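Anabena Tic22 (Anabaena sp., PDB 4EV1) is a Tic22-family protein that probably acts as a chaperone in protein transport, perhaps at the thylakoids. Local coordinates at residues Met1-Ile7 with Leu196-Asn200; Lys10-Pro15 with Asn205-Pro211; Val133-Arg139 with Asp183-Ile189; Arg139-Asp143 with His179-Asp183; Leu163-Asp167 with Pro211-Arg216. All blocks are in the same frame, centred on the assembly; numbering follows the deposited sequence.

Interaction 1 of 5, residues Met1-Ile7 with Leu196-Asn200; sequences MLSEQQI and LQDKN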
# COMPACT_ATOMS: atom_id res chain seq x y z
N MET A 1 18.60 9.88 10.36
CA MET A 1 17.53 9.45 9.42
C MET A 1 16.98 8.11 9.92
O MET A 1 17.58 7.48 10.81
CB MET A 1 18.09 9.30 8.00
CG MET A 1 18.99 8.05 7.84
SD MET A 1 19.83 7.87 6.23
CE MET A 1 21.36 8.70 6.60
N LEU A 2 15.87 7.68 9.32
CA LEU A 2 15.31 6.37 9.61
C LEU A 2 16.15 5.30 8.93
O LEU A 2 16.54 5.44 7.76
CB LEU A 2 13.84 6.28 9.15
CG LEU A 2 12.88 7.27 9.80
CD1 LEU A 2 11.51 7.26 9.12
CD2 LEU A 2 12.73 6.96 11.29
N SER A 3 16.43 4.23 9.66
CA SER A 3 17.17 3.10 9.12
C SER A 3 16.27 2.32 8.16
O SER A 3 15.05 2.51 8.17
CB SER A 3 17.62 2.18 10.24
OG SER A 3 16.54 1.45 10.79
N GLU A 4 16.88 1.47 7.33
CA GLU A 4 16.13 0.50 6.51
C GLU A 4 15.25 -0.44 7.36
O GLU A 4 14.15 -0.82 6.92
CB GLU A 4 17.09 -0.33 5.64
CG GLU A 4 17.56 0.39 4.34
CD GLU A 4 16.44 0.59 3.29
OE1 GLU A 4 16.43 -0.16 2.28
OE2 GLU A 4 15.59 1.50 3.44
N GLN A 5 15.71 -0.83 8.55
CA GLN A 5 14.88 -1.64 9.42
C GLN A 5 13.70 -0.84 9.98
O GLN A 5 12.58 -1.35 10.08
CB GLN A 5 15.68 -2.30 10.55
CG GLN A 5 14.82 -3.20 11.46
CD GLN A 5 14.14 -4.36 10.72
OE1 GLN A 5 14.69 -4.91 9.73
NE2 GLN A 5 12.95 -4.75 11.18
N GLN A 6 13.93 0.41 10.34
CA GLN A 6 12.84 1.26 10.81
C GLN A 6 11.78 1.50 9.73
O GLN A 6 10.60 1.50 10.03
CB GLN A 6 13.36 2.61 11.30
CG GLN A 6 14.11 2.47 12.63
CD GLN A 6 14.82 3.76 13.03
OE1 GLN A 6 15.52 4.38 12.22
NE2 GLN A 6 14.65 4.17 14.28
N ILE A 7 12.22 1.77 8.49
CA ILE A 7 11.32 1.98 7.37
C ILE A 7 10.52 0.68 7.11
O ILE A 7 9.30 0.75 6.96
CB ILE A 7 12.09 2.42 6.09
CG1 ILE A 7 12.69 3.81 6.30
CG2 ILE A 7 11.20 2.45 4.90
CD1 ILE A 7 13.38 4.40 5.07
N LEU A 196 10.87 9.39 3.74
CA LEU A 196 11.42 8.62 4.87
C LEU A 196 12.87 8.15 4.58
O LEU A 196 13.67 8.00 5.50
CB LEU A 196 10.55 7.41 5.21
CG LEU A 196 9.08 7.64 5.56
CD1 LEU A 196 8.36 6.32 5.66
CD2 LEU A 196 8.96 8.41 6.83
N GLN A 197 13.19 7.92 3.32
CA GLN A 197 14.55 7.51 2.92
C GLN A 197 15.53 8.72 2.92
O GLN A 197 16.72 8.54 3.18
CB GLN A 197 14.53 6.86 1.53
CG GLN A 197 13.82 5.50 1.46
CD GLN A 197 13.68 4.94 0.04
OE1 GLN A 197 13.48 5.67 -0.92
NE2 GLN A 197 13.75 3.62 -0.07
N ASP A 198 15.02 9.93 2.63
CA ASP A 198 15.88 11.11 2.32
C ASP A 198 16.04 12.17 3.41
O ASP A 198 16.89 13.05 3.29
CB ASP A 198 15.38 11.80 1.03
CG ASP A 198 15.49 10.90 -0.19
OD1 ASP A 198 16.17 9.85 -0.10
OD2 ASP A 198 14.88 11.22 -1.25
N LYS A 199 15.24 12.12 4.47
CA LYS A 199 15.29 13.17 5.49
C LYS A 199 15.84 12.71 6.85
O LYS A 199 15.69 11.54 7.23
CB LYS A 199 13.92 13.83 5.65
CG LYS A 199 13.47 14.55 4.40
CD LYS A 199 12.88 15.91 4.71
CE LYS A 199 12.59 16.74 3.45
NZ LYS A 199 11.28 17.45 3.59
N ASN A 200 16.51 13.63 7.57
CA ASN A 200 16.98 13.39 8.95
C ASN A 200 15.98 13.88 10.02
O ASN A 200 16.08 13.52 11.21
CB ASN A 200 18.36 14.06 9.20
CG ASN A 200 19.56 13.15 8.88
OD1 ASN A 200 19.49 11.93 8.98
ND2 ASN A 200 20.69 13.77 8.51
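Met1 and Leu2 lead into the first helix of the Tic22 fold, helix 4-11, and meet the end of helix 189-198 on the way. The polar part lies at the chain start. Met1 N donates to Asn200 OD1 at 2.6 Å, with the nitrogen tilted 21° from the carbonyl plane of the amide. The Met1 side chain stays close to the same residue, as its CB is 3.1 Å from Asn200 OD1. Met1 CA also makes a CA-H...O contact with Lys199 O. This end of the contact is exposed.

The apolar part is deeper. Leu2 CD1 touches Leu196 CD2 at 3.6 Å, and the two leucines cross obliquely. Ile7 comes from one turn into helix 4-11. Its CG1 is anti to the carbonyl carbon (chi1 -66°) and the chain runs on extended, which carries CD1 to Gln197 CG at 3.8 Å. The amide of Gln197 turns to Tyr89, whose hydroxyl it shares with Glu4. Helix 85-94 thus borders both segments.

A capping box starts helix 4-11. Gln6 N donates to Ser3 OG at 2.8 Å, and Ser3 N returns a bond to Gln6 OE1 at 2.7 Å on a lone pair in the amide plane. At the buried edge, Ile7 CD1 sits 3.6 Å from Leu196 O, a carbonyl oxygen with no polar partner in the model.

Interaction 2 of 5, residues Lys10-Pro15 with Asn205-Pro211; sequences KLDSVP and NQVVLVP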
# COMPACT_ATOMS: atom_id res chain seq x y z
N LYS A 10 7.67 0.29 9.67
CA LYS A 10 6.57 1.21 9.41
C LYS A 10 5.71 0.66 8.27
O LYS A 10 4.49 0.60 8.38
CB LYS A 10 7.07 2.62 9.07
CG LYS A 10 7.66 3.40 10.29
CD LYS A 10 7.91 4.83 9.94
CE LYS A 10 8.54 5.59 11.09
NZ LYS A 10 7.68 5.52 12.28
N LEU A 11 6.36 0.28 7.19
CA LEU A 11 5.66 -0.31 6.04
C LEU A 11 4.93 -1.61 6.38
O LEU A 11 3.87 -1.91 5.79
CB LEU A 11 6.65 -0.56 4.90
CG LEU A 11 7.30 0.65 4.26
CD1 LEU A 11 8.39 0.26 3.22
CD2 LEU A 11 6.25 1.59 3.67
N ASP A 12 5.48 -2.40 7.29
CA ASP A 12 4.90 -3.68 7.68
C ASP A 12 3.50 -3.59 8.32
O ASP A 12 2.81 -4.61 8.43
CB ASP A 12 5.82 -4.43 8.65
CG ASP A 12 6.95 -5.18 7.97
OD1 ASP A 12 7.02 -5.22 6.73
OD2 ASP A 12 7.79 -5.77 8.69
N SER A 13 3.09 -2.41 8.75
CA SER A 13 1.72 -2.21 9.24
C SER A 13 0.70 -2.58 8.18
O SER A 13 -0.43 -2.86 8.50
CB SER A 13 1.47 -0.75 9.53
OG SER A 13 2.13 -0.36 10.70
N VAL A 14 1.10 -2.45 6.92
CA VAL A 14 0.18 -2.49 5.78
C VAL A 14 0.25 -3.88 5.17
O VAL A 14 1.32 -4.28 4.69
CB VAL A 14 0.56 -1.43 4.75
CG1 VAL A 14 -0.39 -1.41 3.59
CG2 VAL A 14 0.64 -0.02 5.41
N PRO A 15 -0.86 -4.61 5.16
CA PRO A 15 -0.84 -5.89 4.43
C PRO A 15 -1.06 -5.70 2.92
O PRO A 15 -1.83 -4.86 2.50
CB PRO A 15 -1.99 -6.67 5.06
CG PRO A 15 -2.94 -5.67 5.48
CD PRO A 15 -2.17 -4.36 5.77
N ASN A 205 9.95 9.74 12.81
CA ASN A 205 9.73 8.62 13.72
C ASN A 205 8.27 8.46 14.16
O ASN A 205 7.85 7.36 14.50
CB ASN A 205 10.55 8.81 15.00
CG ASN A 205 12.02 8.54 14.79
OD1 ASN A 205 12.87 9.34 15.22
ND2 ASN A 205 12.33 7.43 14.14
N GLN A 206 7.52 9.56 14.19
CA GLN A 206 6.11 9.51 14.59
C GLN A 206 5.17 9.00 13.48
O GLN A 206 4.01 8.70 13.77
CB GLN A 206 5.60 10.89 14.99
CG GLN A 206 6.33 11.51 16.17
CD GLN A 206 6.02 12.98 16.29
OE1 GLN A 206 4.85 13.38 16.25
NE2 GLN A 206 7.06 13.79 16.43
N VAL A 207 5.48 8.97 12.32
CA VAL A 207 4.69 8.61 11.16
C VAL A 207 4.37 7.13 11.23
O VAL A 207 5.25 6.30 11.51
CB VAL A 207 5.42 8.92 9.84
CG1 VAL A 207 4.61 8.42 8.65
CG2 VAL A 207 5.68 10.42 9.72
N VAL A 208 3.15 6.87 11.07
CA VAL A 208 2.65 5.51 10.98
C VAL A 208 1.71 5.39 9.79
O VAL A 208 1.01 6.36 9.42
CB VAL A 208 1.91 5.07 12.26
CG1 VAL A 208 2.87 5.05 13.45
CG2 VAL A 208 0.74 6.00 12.54
N LEU A 209 1.71 4.22 9.17
CA LEU A 209 0.80 3.92 8.07
C LEU A 209 -0.38 3.15 8.61
O LEU A 209 -0.19 2.16 9.30
CB LEU A 209 1.49 3.06 7.00
CG LEU A 209 2.46 3.86 6.15
CD1 LEU A 209 3.75 4.10 6.87
CD2 LEU A 209 2.68 3.13 4.81
N VAL A 210 -1.59 3.59 8.29
CA VAL A 210 -2.80 2.97 8.80
C VAL A 210 -3.53 2.31 7.61
O VAL A 210 -4.03 3.00 6.71
CB VAL A 210 -3.72 4.00 9.51
CG1 VAL A 210 -4.97 3.33 10.04
CG2 VAL A 210 -2.97 4.73 10.68
N PRO A 211 -3.54 0.97 7.56
CA PRO A 211 -4.27 0.35 6.46
C PRO A 211 -5.79 0.48 6.56
O PRO A 211 -6.33 1.03 7.49
CB PRO A 211 -3.84 -1.10 6.56
CG PRO A 211 -3.61 -1.30 8.04
CD PRO A 211 -3.07 -0.01 8.55
O HOH W 1 3.34 2.15 10.19
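Lys10 stretches along the start of strand 207-210 and ends between two backbone carbonyls. Its chain is extended as far as CE and bends at chi4 (-58°), which brings NZ to both oxygens. NZ donates to Val207 O at 2.7 Å in the carbonyl plane. It donates to Asn205 O at 2.9 Å from well above that carbonyl's plane. With an alanine in its place, the carbonyls of Asn205 and Val207 would probably lose their lysine donor, and a gap is likely to open beside Val207.

Leu209 is the apolar centre. It lies side by side with Leu11, pointing the same way, with the two CD2 atoms 4.1 Å apart. Val14 crosses it at about a right angle, and Val14 CG2 rests 3.6 Å from Leu209 CB. Pro15 and Pro211 also cross nearly square, CD of Pro15 against CB of Pro211 at 3.7 Å.

A water bridges the segments. It donates to Lys10 O, accepts from Leu209 N at 2.8 Å and bonds to Ser13 OG.

The type I turn from Leu11 to Val14 carries the chain from helix 4-11 to strand 15-20. Helix 85-94 packs on Leu11 and Val14, while strand 156-162 pairs with strand 207-210.

Interaction 3 of 5, residues Val133-Arg139 with Asp183-Ile189; sequences VPMFAVR and DIQVLDI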
# COMPACT_ATOMS: atom_id res chain seq x y z
N VAL A 133 -0.37 4.27 -5.15
CA VAL A 133 -1.34 4.00 -4.09
C VAL A 133 -1.50 5.28 -3.30
O VAL A 133 -0.53 5.78 -2.77
CB VAL A 133 -0.84 2.92 -3.13
CG1 VAL A 133 -1.87 2.62 -2.03
CG2 VAL A 133 -0.51 1.61 -3.90
N PRO A 134 -2.72 5.84 -3.23
CA PRO A 134 -2.81 7.09 -2.47
C PRO A 134 -2.78 6.86 -0.97
O PRO A 134 -2.99 5.72 -0.49
CB PRO A 134 -4.18 7.67 -2.88
CG PRO A 134 -4.95 6.53 -3.38
CD PRO A 134 -3.98 5.47 -3.88
N MET A 135 -2.43 7.92 -0.26
CA MET A 135 -2.54 7.99 1.20
C MET A 135 -3.11 9.38 1.57
O MET A 135 -3.00 10.34 0.80
CB MET A 135 -1.18 7.79 1.85
CG MET A 135 -0.48 6.49 1.46
SD MET A 135 1.01 6.17 2.44
CE MET A 135 0.30 5.50 3.89
N PHE A 136 -3.69 9.49 2.75
CA PHE A 136 -4.42 10.67 3.11
C PHE A 136 -3.95 11.12 4.46
O PHE A 136 -3.91 10.32 5.38
CB PHE A 136 -5.91 10.38 3.13
CG PHE A 136 -6.39 9.73 1.86
CD1 PHE A 136 -6.42 8.35 1.75
CD2 PHE A 136 -6.79 10.49 0.77
CE1 PHE A 136 -6.84 7.74 0.58
CE2 PHE A 136 -7.23 9.88 -0.40
CZ PHE A 136 -7.26 8.49 -0.48
N ALA A 137 -3.62 12.42 4.57
CA ALA A 137 -3.10 12.94 5.82
C ALA A 137 -3.87 14.20 6.16
O ALA A 137 -4.08 15.07 5.28
CB ALA A 137 -1.59 13.22 5.72
N VAL A 138 -4.32 14.28 7.41
CA VAL A 138 -5.10 15.43 7.86
C VAL A 138 -4.18 16.57 8.29
O VAL A 138 -3.21 16.34 8.99
CB VAL A 138 -6.03 15.04 8.99
CG1 VAL A 138 -6.76 16.28 9.60
CG2 VAL A 138 -7.02 14.02 8.45
N ARG A 139 -4.51 17.78 7.85
CA ARG A 139 -3.69 18.94 8.20
C ARG A 139 -4.57 19.94 8.88
O ARG A 139 -5.77 20.01 8.59
CB ARG A 139 -3.11 19.60 6.96
CG ARG A 139 -2.29 18.68 6.08
CD ARG A 139 -1.67 19.48 4.96
NE ARG A 139 -2.63 19.84 3.92
CZ ARG A 139 -2.29 20.25 2.70
NH1 ARG A 139 -1.02 20.37 2.34
NH2 ARG A 139 -3.25 20.53 1.82
N ASP A 183 -7.93 20.24 6.49
CA ASP A 183 -8.21 19.50 5.28
C ASP A 183 -7.44 18.19 5.23
O ASP A 183 -6.61 17.90 6.11
CB ASP A 183 -7.91 20.34 4.04
CG ASP A 183 -6.44 20.45 3.73
OD1 ASP A 183 -5.60 20.20 4.62
OD2 ASP A 183 -6.11 20.80 2.58
N ILE A 184 -7.72 17.41 4.19
CA ILE A 184 -6.99 16.18 3.94
C ILE A 184 -6.06 16.40 2.75
O ILE A 184 -6.52 16.76 1.68
CB ILE A 184 -7.95 15.03 3.60
CG1 ILE A 184 -8.99 14.86 4.71
CG2 ILE A 184 -7.14 13.72 3.38
CD1 ILE A 184 -10.09 13.81 4.40
N GLN A 185 -4.76 16.17 2.94
CA GLN A 185 -3.79 16.15 1.84
C GLN A 185 -3.70 14.77 1.17
O GLN A 185 -3.59 13.73 1.84
CB GLN A 185 -2.40 16.52 2.32
CG GLN A 185 -1.42 16.87 1.21
CD GLN A 185 -0.01 17.08 1.70
OE1 GLN A 185 0.33 16.75 2.83
NE2 GLN A 185 0.84 17.65 0.85
N VAL A 186 -3.72 14.79 -0.16
CA VAL A 186 -3.47 13.58 -0.93
C VAL A 186 -1.96 13.36 -1.11
O VAL A 186 -1.23 14.25 -1.58
CB VAL A 186 -4.17 13.61 -2.27
CG1 VAL A 186 -3.89 12.31 -3.01
CG2 VAL A 186 -5.63 13.78 -2.03
N LEU A 187 -1.50 12.20 -0.66
CA LEU A 187 -0.12 11.77 -0.81
C LEU A 187 -0.13 10.47 -1.61
O LEU A 187 -1.18 9.95 -1.96
CB LEU A 187 0.52 11.53 0.56
CG LEU A 187 0.56 12.74 1.52
CD1 LEU A 187 0.79 12.30 2.95
CD2 LEU A 187 1.63 13.75 1.06
N ASP A 188 1.04 9.96 -1.91
CA ASP A 188 1.16 8.59 -2.40
C ASP A 188 2.33 7.89 -1.76
O ASP A 188 3.26 8.53 -1.28
CB ASP A 188 1.21 8.52 -3.92
CG ASP A 188 2.42 9.15 -4.48
OD1 ASP A 188 3.52 8.75 -4.10
OD2 ASP A 188 2.28 10.03 -5.36
N ILE A 189 2.24 6.57 -1.74
CA ILE A 189 3.20 5.75 -1.00
C ILE A 189 4.64 5.90 -1.48
O ILE A 189 5.57 5.85 -0.68
CB ILE A 189 2.79 4.27 -1.02
CG1 ILE A 189 3.63 3.47 -0.02
CG2 ILE A 189 2.97 3.66 -2.39
CD1 ILE A 189 3.25 3.81 1.39
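Arg139 lies beside Asp183 and Gln185 along its whole length. Its CB is 3.5 Å from Asp183 OD1, and CG and CD pass the same oxygen at longer range. A bend at chi3 (-76°) then turns the guanidinium side-on to the carboxylate. NE donates to Asp183 OD1 at 3.1 Å, and NH2 donates to Asp183 OD2 at 3.0 Å. Both oxygens use their syn lone pairs, and the two planes are only 2° apart. This is a flat, two-point salt bridge. Gln185 CB lies over the centre of one guanidinium face. The Gln185 amide stacks by NH1, planes 15° apart, with NH1 3.5 Å from Gln185 CD, and sends its OE1 to Tyr146. A leucine in place of Arg139 would probably leave the Asp183 carboxylate without its charged mate and the Gln185 amide without the flat group it stacks on.

The two segments form an antiparallel pair of strands, 134-139 with 183-188. Met135, Ala137 and Arg139 make hydrogen-bonded pairs with Leu187, Gln185 and Asp183. The face with Phe136, Val138, Ile184 and Val186 is covered by helices 110-121 and 165-175. There Ile184 CG2 meets Phe136 CB at 3.6 Å and lies at the edge of the ring.

On the other face, Ala137 CB touches Leu187 CD1, and strand 156-162 comes in through Leu161. Past the strand end, Ile189 N donates to Val133 O. Met135 CG is anti to the carbonyl carbon, and its SD comes 3.4 Å from Ile189 CD1. Asp188 caps helix 189-198 by accepting from Gly191 N.

Interaction 4 of 5, residues Arg139-Asp143 with His179-Asp183; sequences RFAPD and HPKAD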
# COMPACT_ATOMS: atom_id res chain seq x y z
N ARG A 139 -4.51 17.78 7.85
CA ARG A 139 -3.69 18.94 8.20
C ARG A 139 -4.57 19.94 8.88
O ARG A 139 -5.77 20.01 8.59
CB ARG A 139 -3.11 19.60 6.96
CG ARG A 139 -2.29 18.68 6.08
CD ARG A 139 -1.67 19.48 4.96
NE ARG A 139 -2.63 19.84 3.92
CZ ARG A 139 -2.29 20.25 2.70
NH1 ARG A 139 -1.02 20.37 2.34
NH2 ARG A 139 -3.25 20.53 1.82
N PHE A 140 -3.98 20.72 9.77
CA PHE A 140 -4.68 21.82 10.42
C PHE A 140 -5.21 22.85 9.39
O PHE A 140 -6.29 23.44 9.56
CB PHE A 140 -3.77 22.50 11.45
CG PHE A 140 -3.49 21.65 12.68
CD1 PHE A 140 -4.49 21.40 13.61
CD2 PHE A 140 -2.24 21.10 12.88
CE1 PHE A 140 -4.25 20.59 14.72
CE2 PHE A 140 -2.00 20.30 14.00
CZ PHE A 140 -2.99 20.05 14.91
N ALA A 141 -4.43 23.07 8.33
CA ALA A 141 -4.81 23.93 7.21
C ALA A 141 -3.83 23.64 6.08
O ALA A 141 -2.76 23.11 6.34
CB ALA A 141 -4.76 25.43 7.61
N PRO A 142 -4.20 23.97 4.82
CA PRO A 142 -3.32 23.68 3.68
C PRO A 142 -1.86 24.11 3.88
O PRO A 142 -0.95 23.44 3.41
CB PRO A 142 -3.96 24.48 2.53
CG PRO A 142 -5.41 24.56 2.89
CD PRO A 142 -5.46 24.61 4.41
N ASP A 143 -1.67 25.20 4.61
CA ASP A 143 -0.34 25.78 4.88
C ASP A 143 0.17 25.45 6.28
O ASP A 143 1.13 26.06 6.77
CB ASP A 143 -0.42 27.31 4.72
CG ASP A 143 -1.72 27.87 5.26
OD1 ASP A 143 -1.96 27.79 6.49
OD2 ASP A 143 -2.53 28.35 4.43
N HIS A 179 -10.54 23.79 14.18
CA HIS A 179 -9.69 24.17 13.04
C HIS A 179 -10.51 24.15 11.75
O HIS A 179 -10.44 23.19 10.98
CB HIS A 179 -8.48 23.25 12.93
CG HIS A 179 -7.63 23.22 14.17
ND1 HIS A 179 -6.57 24.08 14.36
CD2 HIS A 179 -7.71 22.46 15.28
CE1 HIS A 179 -6.02 23.83 15.54
NE2 HIS A 179 -6.70 22.86 16.12
N PRO A 180 -11.31 25.21 11.53
CA PRO A 180 -12.29 25.17 10.42
C PRO A 180 -11.67 25.10 9.03
O PRO A 180 -12.35 24.68 8.10
CB PRO A 180 -13.07 26.48 10.60
CG PRO A 180 -12.88 26.84 12.04
CD PRO A 180 -11.48 26.42 12.36
N LYS A 181 -10.40 25.49 8.92
CA LYS A 181 -9.62 25.37 7.68
C LYS A 181 -8.94 24.00 7.49
O LYS A 181 -8.26 23.78 6.48
CB LYS A 181 -8.56 26.47 7.65
CG LYS A 181 -9.14 27.89 7.47
CD LYS A 181 -8.20 29.00 7.92
CE LYS A 181 -7.56 29.77 6.75
NZ LYS A 181 -6.88 28.86 5.79
N ALA A 182 -9.12 23.08 8.44
CA ALA A 182 -8.50 21.74 8.34
C ALA A 182 -8.87 21.02 7.04
O ALA A 182 -9.97 21.17 6.51
CB ALA A 182 -8.85 20.88 9.55
N ASP A 183 -7.93 20.24 6.49
CA ASP A 183 -8.21 19.50 5.28
C ASP A 183 -7.44 18.19 5.23
O ASP A 183 -6.61 17.90 6.11
CB ASP A 183 -7.91 20.34 4.04
CG ASP A 183 -6.44 20.45 3.73
OD1 ASP A 183 -5.60 20.20 4.62
OD2 ASP A 183 -6.11 20.80 2.58
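Ala182 and Phe140 meet backbone to backbone, and this is the tight part of the contact. Ala182 CA sits 3.0 Å from Phe140 O and 3.2 Å from Arg139 O, both CA-H...O contacts. Ala182 CB is packed against Arg139 O as well. Ala182 also reaches inward to Leu172 and Val175 of helix 165-175. Next to it Ala141 is buried, its CA directed at Lys181 O with a nearly straight CA-H...O angle of 165°. Ala141 CB touches Lys181 CB at 3.9 Å.

The segments leave the two-stranded antiparallel sheet at its last hydrogen-bonded pair, Arg139 with Asp183, and beyond it no longer bond as strands. The 179-183 side folds into a type I beta turn from His179 to Ala182, closed by Ala182 N donating to His179 O. The other side leaves strand 134-139 and heads for strand 149-151.

The rings lie further out and are partly exposed, yet meet closely. Phe140 and His179 form an edge-to-face pair, with centroids 4.6 Å apart and planes at 53°. The edge of Phe140 is the one that approaches: CD1 stands over the centre of the imidazole face, 3.5 Å from His179 CE1. The two side chains run side by side in the same direction. With CG anti to the carbonyl carbon (chi1 -70°), the Phe140 ring also reaches Val147 and Pro148.

The loose side begins at Pro142, which is exposed to solvent. Its CG is 3.8 Å from Asp183 OD2, and its O lies above one face of the Arg139 guanidinium, off centre. Further out, Lys181 NZ and Asp143 OD2 are 4.6 Å apart, too far for a salt bridge.

Interaction 5 of 5, residues Leu163-Asp167 with Pro211-Arg216; sequences LSKQD and PSPESR. With EDO (1,2-ethanediol), chain G.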
# COMPACT_ATOMS: atom_id res chain seq x y z
N LEU A 163 -4.40 4.80 4.45
CA LEU A 163 -4.58 4.21 3.13
C LEU A 163 -6.05 4.33 2.68
O LEU A 163 -6.38 4.16 1.49
CB LEU A 163 -4.15 2.75 3.12
CG LEU A 163 -2.68 2.39 2.91
CD1 LEU A 163 -2.18 2.86 1.51
CD2 LEU A 163 -1.77 2.90 4.02
N SER A 164 -6.94 4.66 3.63
CA SER A 164 -8.32 4.84 3.32
C SER A 164 -8.86 6.24 3.65
O SER A 164 -8.77 6.70 4.78
CB SER A 164 -9.13 3.78 4.03
OG SER A 164 -10.44 3.91 3.60
N LYS A 165 -9.43 6.88 2.66
CA LYS A 165 -9.93 8.23 2.81
C LYS A 165 -10.96 8.38 3.89
O LYS A 165 -10.95 9.35 4.56
CB LYS A 165 -10.44 8.77 1.50
CG LYS A 165 -10.71 10.21 1.53
CD LYS A 165 -11.71 10.49 0.55
CE LYS A 165 -12.78 11.30 1.15
NZ LYS A 165 -12.43 12.69 0.89
N GLN A 166 -11.83 7.41 4.05
CA GLN A 166 -12.87 7.43 5.09
C GLN A 166 -12.27 7.54 6.49
O GLN A 166 -12.83 8.23 7.34
CB GLN A 166 -13.81 6.21 5.00
CG GLN A 166 -13.12 4.92 5.40
CD GLN A 166 -13.91 3.66 5.04
OE1 GLN A 166 -14.94 3.38 5.67
NE2 GLN A 166 -13.40 2.88 4.07
N ASP A 167 -11.13 6.90 6.72
CA ASP A 167 -10.45 7.02 8.01
C ASP A 167 -9.89 8.44 8.19
O ASP A 167 -9.92 8.96 9.29
CB ASP A 167 -9.29 6.04 8.14
CG ASP A 167 -9.74 4.61 8.32
OD1 ASP A 167 -10.64 4.34 9.17
OD2 ASP A 167 -9.20 3.76 7.61
N PRO A 211 -3.54 0.97 7.56
CA PRO A 211 -4.27 0.35 6.46
C PRO A 211 -5.79 0.48 6.56
O PRO A 211 -6.33 1.03 7.49
CB PRO A 211 -3.84 -1.10 6.56
CG PRO A 211 -3.61 -1.30 8.04
CD PRO A 211 -3.07 -0.01 8.55
N SER A 212 -6.48 -0.03 5.56
CA SER A 212 -7.91 0.16 5.41
C SER A 212 -8.67 -0.56 6.53
O SER A 212 -8.09 -1.41 7.20
CB SER A 212 -8.33 -0.47 4.11
OG SER A 212 -8.20 -1.91 4.22
N PRO A 213 -9.93 -0.17 6.78
CA PRO A 213 -10.68 -0.84 7.85
C PRO A 213 -10.76 -2.36 7.64
O PRO A 213 -10.70 -3.13 8.61
CB PRO A 213 -12.09 -0.22 7.78
CG PRO A 213 -11.92 1.07 7.12
CD PRO A 213 -10.69 0.96 6.21
N GLU A 214 -10.91 -2.75 6.38
CA GLU A 214 -11.00 -4.16 6.04
C GLU A 214 -9.72 -4.92 6.37
O GLU A 214 -9.77 -6.03 6.89
CB GLU A 214 -11.35 -4.34 4.57
CG GLU A 214 -12.72 -3.79 4.17
CD GLU A 214 -12.82 -2.23 4.00
OE1 GLU A 214 -11.81 -1.49 3.98
OE2 GLU A 214 -13.97 -1.74 3.85
N SER A 215 -8.57 -4.31 6.08
CA SER A 215 -7.27 -4.92 6.41
C SER A 215 -7.04 -4.97 7.92
O SER A 215 -6.43 -5.91 8.44
CB SER A 215 -6.14 -4.17 5.68
OG SER A 215 -6.08 -4.60 4.33
N ARG A 216 -7.45 -3.92 8.63
CA ARG A 216 -7.28 -3.88 10.09
C ARG A 216 -8.07 -5.02 10.74
O ARG A 216 -7.55 -5.72 11.60
CB ARG A 216 -7.73 -2.54 10.68
CG ARG A 216 -6.81 -1.38 10.31
CD ARG A 216 -7.03 -0.21 11.23
NE ARG A 216 -8.44 0.23 11.32
CZ ARG A 216 -9.02 1.14 10.52
NH1 ARG A 216 -8.36 1.67 9.49
NH2 ARG A 216 -10.28 1.51 10.74
C1 EDO G . -10.31 -2.92 1.29
O1 EDO G . -10.62 -1.54 1.11
C2 EDO G . -9.13 -2.94 2.26
O2 EDO G . -7.82 -2.81 1.68
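Arg216 NH1 donates across the contact to Asp167 OD2 and, within its own segment, to Pro211 O, each at 2.9 Å. The bond to Asp167 is the straighter of the two, at 165°. NH2 adds a longer bond of 3.3 Å to Asp167 OD1, so the guanidinium holds the carboxylate end-on with two nitrogens. The groups are not coplanar: their planes are 57° apart. OD2 lies in the guanidinium plane, but NH1 meets it from above the plane of the carboxylate. A bend of the arginine chain at chi3 (-53°) folds the group back over its own helix start, with Pro213 CA under one face. The bond to Pro211 O would limit its turning further.

Two helix starts face each other here. Ser164 is the N-cap of helix 165-175, and Ser212 is the N-cap of helix 213-220. Ser212 OG accepts from Ser215 N at 3.1 Å. Ser164 OG accepts from Gln166 NE2 at 3.2 Å and also bonds to Glu112, whose other carboxylate oxygen takes Lys165 N.

Pro213 is the apolar wedge between the two starts. Its CD lies 3.5 Å from Asp167 OD2 and 3.9 Å from Ser164 CB. Its CG meets the amide of Gln166, which comes from the opposite direction. Deeper in, Leu163 CB packs on Pro211 CA, and Leu163 continues to Val14, Met49 and Met135.

A molecule of 1,2-ethanediol, probably from the crystallisation liquor, lies beside Ser212 and Glu214. Its O1 donates to Glu214 OE1, but its fit against Ser212 is doubtful.

Interaction 2 is the most buried contact, and interaction 4 lies furthest out, its centre about 25 Å from the centre of the chain. Interactions 1 and 2 both use helix 4-11. The outer one closes on the chain start, the inner one on a lysine, a water and Leu209. Leu209 also touches Met135 and Ile189 of interaction 3. Interaction 5 joins this core through Leu163, which packs on Met135 and Val14, and it shares Pro211 with interaction 2. Interactions 3 and 4 share Arg139 and Asp183, but regular strand pairing gives way to turns and a ring pair at the surface. Side-chain salt bridges occur in interaction 5 and in that shared pair.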